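Oxidoreductase, zinc-binding dehydrogenase family (Myxococcus xanthus, PDB 5K1S) acts as AibC, a zinc-containing medium-chain reductase that takes part in an alternative de novo route to isovaleryl coenzyme A. Local coordinates at residues Leu48-Ala53 against Glu84-Gly89; Cys57-Ile62 against Leu77-Ala82; Gly184-Ile189 against Gly252-Val257. All blocks are in the same frame, centred on the assembly; numbering follows the deposited sequence.

Contact 1: residues Leu48-Ala53 against Glu84-Gly89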
loop_
_atom_site.group_PDB
_atom_site.type_symbol
_atom_site.label_atom_id
_atom_site.label_comp_id
_atom_site.label_asym_id
_atom_site.label_seq_id
_atom_site.Cartn_x
_atom_site.Cartn_y
_atom_site.Cartn_z
ATOM N N LEU A 48 21.638 -31.201 -6.437
ATOM C CA LEU A 48 21.317 -31.659 -7.783
ATOM C C LEU A 48 19.937 -32.305 -7.763
ATOM O O LEU A 48 19.703 -33.252 -7.006
ATOM C CB LEU A 48 22.363 -32.646 -8.298
ATOM C CG LEU A 48 22.109 -33.231 -9.692
ATOM C CD1 LEU A 48 22.054 -32.134 -10.748
ATOM C CD2 LEU A 48 23.173 -34.253 -10.049
ATOM N N LEU A 49 19.035 -31.795 -8.596
ATOM C CA LEU A 49 17.658 -32.259 -8.639
ATOM C C LEU A 49 17.404 -33.082 -9.893
ATOM O O LEU A 49 17.962 -32.811 -10.960
ATOM C CB LEU A 49 16.677 -31.083 -8.605
ATOM C CG LEU A 49 16.453 -30.398 -7.258
ATOM C CD1 LEU A 49 15.589 -29.167 -7.450
ATOM C CD2 LEU A 49 15.808 -31.350 -6.261
ATOM N N ARG A 50 16.552 -34.092 -9.747
ATOM C CA ARG A 50 16.064 -34.887 -10.869
ATOM C C ARG A 50 14.652 -34.396 -11.157
ATOM O O ARG A 50 13.698 -34.770 -10.469
ATOM C CB ARG A 50 16.101 -36.375 -10.537
ATOM C CG ARG A 50 16.081 -37.296 -11.746
ATOM C CD ARG A 50 14.677 -37.542 -12.268
ATOM N NE ARG A 50 14.538 -38.896 -12.802
ATOM C CZ ARG A 50 14.204 -39.962 -12.080
ATOM N NH1 ARG A 50 13.964 -39.848 -10.778
ATOM N NH2 ARG A 50 14.109 -41.152 -12.660
ATOM N N VAL A 51 14.523 -33.543 -12.170
ATOM C CA VAL A 51 13.267 -32.846 -12.417
ATOM C C VAL A 51 12.239 -33.838 -12.939
ATOM O O VAL A 51 12.440 -34.475 -13.979
ATOM C CB VAL A 51 13.469 -31.690 -13.404
ATOM C CG1 VAL A 51 12.180 -30.890 -13.556
ATOM C CG2 VAL A 51 14.614 -30.789 -12.948
ATOM N N HIS A 52 11.128 -33.972 -12.213
ATOM C CA HIS A 52 10.002 -34.775 -12.665
ATOM C C HIS A 52 8.938 -33.950 -13.372
ATOM O O HIS A 52 8.145 -34.514 -14.135
ATOM C CB HIS A 52 9.359 -35.508 -11.481
ATOM C CG HIS A 52 10.186 -36.634 -10.947
ATOM N ND1 HIS A 52 10.089 -37.922 -11.427
ATOM C CD2 HIS A 52 11.126 -36.666 -9.973
ATOM C CE1 HIS A 52 10.932 -38.698 -10.771
ATOM N NE2 HIS A 52 11.573 -37.960 -9.882
ATOM N N ALA A 53 8.905 -32.642 -13.139
ATOM C CA ALA A 53 7.918 -31.776 -13.763
ATOM C C ALA A 53 8.359 -30.331 -13.587
ATOM O O ALA A 53 9.024 -29.987 -12.604
ATOM C CB ALA A 53 6.527 -31.990 -13.157
ATOM N N GLU A 84 13.575 -34.459 -7.458
ATOM C CA GLU A 84 14.082 -35.353 -6.427
ATOM C C GLU A 84 15.572 -35.114 -6.243
ATOM O O GLU A 84 16.324 -35.068 -7.221
ATOM C CB GLU A 84 13.821 -36.814 -6.807
ATOM C CG GLU A 84 14.345 -37.835 -5.817
ATOM C CD GLU A 84 14.128 -39.258 -6.296
ATOM O OE1 GLU A 84 13.589 -39.432 -7.410
ATOM O OE2 GLU A 84 14.501 -40.199 -5.560
ATOM N N VAL A 85 15.995 -34.968 -4.990
ATOM C CA VAL A 85 17.405 -34.768 -4.673
ATOM C C VAL A 85 18.140 -36.079 -4.934
ATOM O O VAL A 85 17.924 -37.069 -4.230
ATOM C CB VAL A 85 17.592 -34.304 -3.224
ATOM C CG1 VAL A 85 19.073 -34.158 -2.889
ATOM C CG2 VAL A 85 16.853 -32.994 -2.991
ATOM N N ILE A 86 19.008 -36.093 -5.949
ATOM C CA ILE A 86 19.836 -37.262 -6.234
ATOM C C ILE A 86 21.277 -37.076 -5.787
ATOM O O ILE A 86 22.025 -38.065 -5.727
ATOM C CB ILE A 86 19.809 -37.622 -7.734
ATOM C CG1 ILE A 86 20.417 -36.496 -8.579
ATOM C CG2 ILE A 86 18.382 -37.914 -8.176
ATOM C CD1 ILE A 86 20.729 -36.906 -10.001
ATOM N N GLU A 87 21.693 -35.851 -5.479
ATOM C CA GLU A 87 23.050 -35.598 -5.023
ATOM C C GLU A 87 23.063 -34.282 -4.263
ATOM O O GLU A 87 22.337 -33.350 -4.616
ATOM C CB GLU A 87 24.035 -35.545 -6.197
ATOM C CG GLU A 87 25.475 -35.277 -5.790
ATOM C CD GLU A 87 26.386 -35.103 -6.987
ATOM O OE1 GLU A 87 25.886 -35.182 -8.129
ATOM O OE2 GLU A 87 27.600 -34.886 -6.788
ATOM N N VAL A 88 23.887 -34.219 -3.222
ATOM C CA VAL A 88 24.042 -33.017 -2.416
ATOM C C VAL A 88 25.518 -32.656 -2.375
ATOM O O VAL A 88 26.382 -33.539 -2.352
ATOM C CB VAL A 88 23.492 -33.207 -0.985
ATOM C CG1 VAL A 88 22.029 -33.632 -1.028
ATOM C CG2 VAL A 88 24.326 -34.223 -0.215
ATOM N N GLY A 89 25.804 -31.358 -2.376
ATOM C CA GLY A 89 27.141 -30.879 -2.134
ATOM C C GLY A 89 27.358 -30.681 -0.651
ATOM O O GLY A 89 26.436 -30.843 0.156
#

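Contact 2: residues Cys57-Ile62 against Leu77-Ala82. With ZN (zinc ion), chain F.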
loop_
_atom_site.group_PDB
_atom_site.type_symbol
_atom_site.label_atom_id
_atom_site.label_comp_id
_atom_site.label_asym_id
_atom_site.label_seq_id
_atom_site.Cartn_x
_atom_site.Cartn_y
_atom_site.Cartn_z
ATOM N N CYS A 57 5.008 -21.109 -16.864
ATOM C CA CYS A 57 4.499 -19.824 -16.411
ATOM C C CYS A 57 4.691 -18.790 -17.514
ATOM O O CYS A 57 5.719 -18.788 -18.197
ATOM C CB CYS A 57 5.220 -19.379 -15.134
ATOM S SG CYS A 57 4.717 -17.773 -14.510
ATOM N N TYR A 58 3.695 -17.916 -17.694
ATOM C CA TYR A 58 3.792 -16.901 -18.739
ATOM C C TYR A 58 5.065 -16.080 -18.597
ATOM O O TYR A 58 5.585 -15.556 -19.588
ATOM C CB TYR A 58 2.571 -15.982 -18.712
ATOM C CG TYR A 58 2.579 -14.956 -19.822
ATOM C CD1 TYR A 58 2.129 -15.279 -21.095
ATOM C CD2 TYR A 58 3.045 -13.667 -19.600
ATOM C CE1 TYR A 58 2.138 -14.348 -22.114
ATOM C CE2 TYR A 58 3.057 -12.728 -20.615
ATOM C CZ TYR A 58 2.602 -13.074 -21.869
ATOM O OH TYR A 58 2.611 -12.142 -22.884
ATOM N N HIS A 59 5.571 -15.948 -17.369
ATOM C CA HIS A 59 6.902 -15.389 -17.157
ATOM C C HIS A 59 7.915 -16.022 -18.105
ATOM O O HIS A 59 8.796 -15.338 -18.635
ATOM C CB HIS A 59 7.305 -15.607 -15.697
ATOM C CG HIS A 59 8.582 -14.934 -15.300
ATOM N ND1 HIS A 59 8.633 -13.620 -14.887
ATOM C CD2 HIS A 59 9.852 -15.400 -15.230
ATOM C CE1 HIS A 59 9.879 -13.302 -14.586
ATOM N NE2 HIS A 59 10.638 -14.366 -14.785
ATOM N N ASP A 60 7.793 -17.335 -18.338
ATOM C CA ASP A 60 8.711 -18.026 -19.239
ATOM C C ASP A 60 8.584 -17.507 -20.665
ATOM O O ASP A 60 9.574 -17.450 -21.402
ATOM C CB ASP A 60 8.450 -19.533 -19.206
ATOM C CG ASP A 60 8.649 -20.133 -17.827
ATOM O OD1 ASP A 60 9.444 -19.578 -17.038
ATOM O OD2 ASP A 60 8.011 -21.167 -17.536
ATOM N N VAL A 61 7.366 -17.149 -21.080
ATOM C CA VAL A 61 7.171 -16.573 -22.408
ATOM C C VAL A 61 7.968 -15.283 -22.537
ATOM O O VAL A 61 8.741 -15.098 -23.484
ATOM C CB VAL A 61 5.673 -16.335 -22.675
ATOM C CG1 VAL A 61 5.466 -15.631 -24.014
ATOM C CG2 VAL A 61 4.908 -17.650 -22.640
ATOM N N ILE A 62 7.784 -14.369 -21.583
ATOM C CA ILE A 62 8.517 -13.107 -21.604
ATOM C C ILE A 62 10.013 -13.379 -21.650
ATOM O O ILE A 62 10.754 -12.769 -22.431
ATOM C CB ILE A 62 8.136 -12.247 -20.383
ATOM C CG1 ILE A 62 6.619 -12.036 -20.318
ATOM C CG2 ILE A 62 8.840 -10.899 -20.441
ATOM C CD1 ILE A 62 6.140 -11.423 -19.019
ATOM N N LEU A 77 15.197 -22.512 -19.622
ATOM C CA LEU A 77 14.187 -21.707 -18.955
ATOM C C LEU A 77 13.424 -22.539 -17.928
ATOM O O LEU A 77 13.564 -23.761 -17.848
ATOM C CB LEU A 77 13.219 -21.112 -19.981
ATOM C CG LEU A 77 13.842 -20.527 -21.252
ATOM C CD1 LEU A 77 12.783 -19.791 -22.064
ATOM C CD2 LEU A 77 15.017 -19.606 -20.940
ATOM N N GLY A 78 12.608 -21.853 -17.132
ATOM C CA GLY A 78 11.721 -22.515 -16.195
ATOM C C GLY A 78 12.095 -22.277 -14.749
ATOM O O GLY A 78 13.236 -22.525 -14.346
ATOM N N HIS A 79 11.138 -21.801 -13.953
ATOM C CA HIS A 79 11.355 -21.540 -12.537
ATOM C C HIS A 79 10.398 -22.307 -11.636
ATOM O O HIS A 79 10.434 -22.116 -10.414
ATOM C CB HIS A 79 11.231 -20.036 -12.249
ATOM C CG HIS A 79 9.859 -19.482 -12.483
ATOM N ND1 HIS A 79 9.579 -18.596 -13.501
ATOM C CD2 HIS A 79 8.692 -19.681 -11.826
ATOM C CE1 HIS A 79 8.299 -18.276 -13.463
ATOM N NE2 HIS A 79 7.737 -18.922 -12.457
ATOM N N GLU A 80 9.553 -23.171 -12.195
ATOM C CA GLU A 80 8.487 -23.819 -11.445
ATOM C C GLU A 80 8.694 -25.329 -11.464
ATOM O O GLU A 80 7.822 -26.080 -11.911
ATOM C CB GLU A 80 7.132 -23.434 -12.045
ATOM C CG GLU A 80 6.018 -23.243 -11.029
ATOM C CD GLU A 80 4.754 -22.689 -11.667
ATOM O OE1 GLU A 80 4.782 -22.387 -12.880
ATOM O OE2 GLU A 80 3.733 -22.547 -10.962
ATOM N N ALA A 81 9.841 -25.781 -10.968
ATOM C CA ALA A 81 10.273 -27.163 -11.108
ATOM C C ALA A 81 10.098 -27.921 -9.798
ATOM O O ALA A 81 10.314 -27.372 -8.713
ATOM C CB ALA A 81 11.736 -27.229 -11.549
ATOM N N ALA A 82 9.705 -29.186 -9.913
ATOM C CA ALA A 82 9.590 -30.096 -8.783
ATOM C C ALA A 82 10.343 -31.369 -9.130
ATOM O O ALA A 82 10.145 -31.933 -10.211
ATOM C CB ALA A 82 8.125 -30.409 -8.463
HETATM ZN ZN ZN F . 5.982 -17.938 -12.374
HETATM O O HOH W 1 8.432 -21.874 -15.003
#

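Contact 3: residues Gly184-Ile189 against Gly252-Val257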
loop_
_atom_site.group_PDB
_atom_site.type_symbol
_atom_site.label_atom_id
_atom_site.label_comp_id
_atom_site.label_asym_id
_atom_site.label_seq_id
_atom_site.Cartn_x
_atom_site.Cartn_y
_atom_site.Cartn_z
ATOM N N GLY A 184 -13.753 -13.967 9.235
ATOM C CA GLY A 184 -14.863 -13.053 9.393
ATOM C C GLY A 184 -14.850 -11.889 8.425
ATOM O O GLY A 184 -15.906 -11.288 8.187
ATOM N N GLU A 185 -13.693 -11.556 7.860
ATOM C CA GLU A 185 -13.603 -10.462 6.910
ATOM C C GLU A 185 -14.160 -10.881 5.552
ATOM O O GLU A 185 -14.234 -12.066 5.217
ATOM C CB GLU A 185 -12.154 -9.999 6.754
ATOM C CG GLU A 185 -11.622 -9.204 7.934
ATOM C CD GLU A 185 -10.159 -8.837 7.776
ATOM O OE1 GLU A 185 -9.397 -9.654 7.218
ATOM O OE2 GLU A 185 -9.770 -7.730 8.206
ATOM N N THR A 186 -14.556 -9.882 4.770
ATOM C CA THR A 186 -15.023 -10.084 3.406
ATOM C C THR A 186 -13.894 -9.741 2.444
ATOM O O THR A 186 -13.316 -8.652 2.523
ATOM C CB THR A 186 -16.252 -9.223 3.111
ATOM O OG1 THR A 186 -15.962 -7.854 3.418
ATOM C CG2 THR A 186 -17.443 -9.685 3.939
ATOM N N VAL A 187 -13.584 -10.669 1.542
ATOM C CA VAL A 187 -12.439 -10.553 0.645
ATOM C C VAL A 187 -12.946 -10.394 -0.780
ATOM O O VAL A 187 -13.789 -11.176 -1.239
ATOM C CB VAL A 187 -11.512 -11.776 0.760
ATOM C CG1 VAL A 187 -10.271 -11.588 -0.105
ATOM C CG2 VAL A 187 -11.127 -12.018 2.213
ATOM N N LEU A 188 -12.430 -9.388 -1.476
ATOM C CA LEU A 188 -12.698 -9.188 -2.892
ATOM C C LEU A 188 -11.499 -9.675 -3.694
ATOM O O LEU A 188 -10.358 -9.306 -3.395
ATOM C CB LEU A 188 -12.974 -7.714 -3.196
ATOM C CG LEU A 188 -13.164 -7.353 -4.671
ATOM C CD1 LEU A 188 -14.373 -8.072 -5.250
ATOM C CD2 LEU A 188 -13.299 -5.850 -4.838
ATOM N N ILE A 189 -11.755 -10.501 -4.703
ATOM C CA ILE A 189 -10.704 -11.055 -5.547
ATOM C C ILE A 189 -11.065 -10.769 -6.997
ATOM O O ILE A 189 -12.153 -11.140 -7.455
ATOM C CB ILE A 189 -10.519 -12.567 -5.326
ATOM C CG1 ILE A 189 -10.218 -12.857 -3.851
ATOM C CG2 ILE A 189 -9.398 -13.098 -6.219
ATOM C CD1 ILE A 189 -10.158 -14.335 -3.506
ATOM N N GLY A 252 -19.228 -2.507 1.888
ATOM C CA GLY A 252 -17.941 -2.669 1.245
ATOM C C GLY A 252 -17.232 -3.917 1.728
ATOM O O GLY A 252 -17.777 -4.741 2.470
ATOM N N VAL A 253 -15.982 -4.054 1.297
ATOM C CA VAL A 253 -15.159 -5.198 1.665
ATOM C C VAL A 253 -14.041 -4.732 2.586
ATOM O O VAL A 253 -13.638 -3.563 2.588
ATOM C CB VAL A 253 -14.585 -5.925 0.431
ATOM C CG1 VAL A 253 -15.708 -6.533 -0.395
ATOM C CG2 VAL A 253 -13.746 -4.976 -0.413
ATOM N N ASP A 254 -13.535 -5.671 3.388
ATOM C CA ASP A 254 -12.443 -5.368 4.303
ATOM C C ASP A 254 -11.098 -5.375 3.586
ATOM O O ASP A 254 -10.247 -4.517 3.847
ATOM C CB ASP A 254 -12.433 -6.372 5.457
ATOM C CG ASP A 254 -13.719 -6.354 6.257
ATOM O OD1 ASP A 254 -14.652 -7.103 5.900
ATOM O OD2 ASP A 254 -13.797 -5.591 7.243
ATOM N N VAL A 255 -10.891 -6.333 2.684
ATOM C CA VAL A 255 -9.640 -6.469 1.952
ATOM C C VAL A 255 -9.961 -6.876 0.521
ATOM O O VAL A 255 -10.983 -7.511 0.251
ATOM C CB VAL A 255 -8.697 -7.498 2.623
ATOM C CG1 VAL A 255 -9.388 -8.843 2.767
ATOM C CG2 VAL A 255 -7.394 -7.644 1.842
ATOM N N ALA A 256 -9.076 -6.497 -0.402
ATOM C CA ALA A 256 -9.231 -6.827 -1.811
ATOM C C ALA A 256 -7.917 -7.371 -2.350
ATOM O O ALA A 256 -6.850 -6.809 -2.084
ATOM C CB ALA A 256 -9.668 -5.604 -2.624
ATOM N N VAL A 257 -8.001 -8.462 -3.103
ATOM C CA VAL A 257 -6.847 -9.068 -3.758
ATOM C C VAL A 257 -6.905 -8.643 -5.221
ATOM O O VAL A 257 -7.677 -9.194 -6.012
ATOM C CB VAL A 257 -6.846 -10.591 -3.607
ATOM C CG1 VAL A 257 -5.640 -11.199 -4.306
ATOM C CG2 VAL A 257 -6.864 -10.976 -2.134
#

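Contact 1: residues Leu48-Ala53 against Glu84-Gly89
Glu84 and Arg50 stand side by side on one face of two antiparallel strands, their side chains pointing the same way. Both start with CG anti to the backbone N, but Glu84 stays extended beyond CG (chi2 -176°) while Arg50 bends at chi2 and chi3. Its NH1 thereby faces Glu84 OE1 edge-on in a long salt bridge (3.4 Å), the guanidinium and carboxylate planes turned 39° apart. The same OE1 lies near the edge of the His52 ring, 3.5 Å from NE2, and the ring is nearly coplanar with the carboxylate. Arg50 CD covers one face of that ring near its rim. Farther along this face, the CG2 branch of Ile86 meets Arg50 CB at 3.6 Å. Its other branch swings back across Leu48, CD1 touching Leu48 CD2 at 3.6 Å. On the reverse face, Leu49 CD2 packs obliquely against Val85 CG2 (3.8 Å). Backbone bonds run from Leu48 N to Glu87 O, Ile86 N to Leu48 O, Arg50 N to Glu84 O and Glu84 N to Arg50 O. Leu49 faces Val85 but Leu48 faces Glu87, so Ile86 is the extra residue of a beta bulge, which brings its side chain over the face of Leu48 and Arg50. A second, classic bulge sets both His52 and Ala53 opposite Ala82. This antiparallel pair belongs to the GroES-like domain of the medium-chain reductases. Strand 141-145 flanks strand 46-56, with Phe141 touching Arg50 and Ile86, and Met142 touching Leu49. Leu49 also packs on Ala101 and Thr103 of strand 100-103, Trp158 stacks on His52, and Arg41 pairs with the carboxylate of Glu87.

Contact 2: residues Cys57-Ile62 against Leu77-Ala82
His79, in the loop leading into strand 80-88, reaches the first turn of helix 58-64, meeting Cys57, His59 and Asp60. From CB its ring turns at once: CG lies between the backbone N and the carbonyl carbon (chi1 65°), which sends the imidazole toward the helix start. Over the centre of the ring, on one face, sits a water. ND1 comes 3.6 Å from His59 CD2, with Asp60 OD1 close by. CE1, at the ring edge, meets His59 CB, which lies in the ring plane at 3.6 Å; the two imidazoles are oblique to each other, their planes at 71°. CE1 also meets Cys57 CB at 3.7 Å. At the tip, NE2 binds the zinc ion at 2.0 Å. Cys57 SG, anti to its own backbone N, is the second ligand at 2.5 Å, and Cys166 supplies a third. A Cys-His-Cys set of this kind, with the cysteine just ahead of the helix, resembles the catalytic zinc site of zinc-dependent alcohol dehydrogenases in the medium-chain family. Cys57 is also the N-cap of the helix: its SG accepts a weak bond from His59 N, and its N-H points nearly straight (169°) at Asp60 OD2 from above the carboxylate plane, completing a capping box. The water links the segments, donating to Asp60 OD2 at 2.7 Å and accepting from His79 N at 2.9 Å. Asp60 OD2 is thus held by a backbone N-H and a water, with a weak bond to Tyr138 besides, while His59 NE2 is engaged by Glu132. Glu80 OE1 approaches Cys57 CB at 3.8 Å, and the other carboxylate oxygen is weakly bonded to Cys166 N.

Contact 3: residues Gly184-Ile189 against Gly252-Val257
Asp254 OD1 is gripped twice by Thr186, from its backbone N at 3.0 Å and from OG1 at 2.9 Å, the two donors arriving from opposite faces of the carboxylate plane, both on the anti side. Replacing Asp254 by an alanine would probably leave the N-H and hydroxyl of Thr186 without their shared acceptor and free that hydroxyl to turn. Glu185 leans CG against Asp254 CB at 3.8 Å. Beyond this corner the strands run parallel, Leu188 N bonding to Val255 O at 2.9 Å. On one face Val187 and Val255 stand side by side, CG2 against CG1 at 3.7 Å; Val187 CG1 lies in the shallow dip between Val255 CG1 and Val257 CG2, and Ile189 CG1 lies alongside Val257 CB. On the reverse face Leu188 CB sits against the notch formed by Val253 CG2 and Ala256 CB, each at 4.0 Å. These are the two central strands of a Rossmann-type parallel sheet, where strand order doubles back. Strand 210-215 borders strand 186-190 on its far side, taking Leu188 on Ile212 and Val214; helix 195-206 packs on Ile189, and Met272 touches Val253 and Ala256.

From the N terminus, strand 46-56 leads directly into helix 58-64, and a loop then returns to strand 80-88. Contact 2 closes the shorter loop, from 57-62 to 77-82, and lies wholly within the longer one that contact 1 closes from 48-53 to 84-89. The two share strand 80-88 and meet where His52 and Ala53 pair with Ala82, so the sheet of the GroES-like domain is joined to the zinc site beside the start of strand 80-88. Contact 3 follows in series and crosses neither. It ties strand 186-190 to strand 253-258 in the separate Rossmann-type sheet, its centre about 30 Å from that of contact 2 and about 40 Å from that of contact 1.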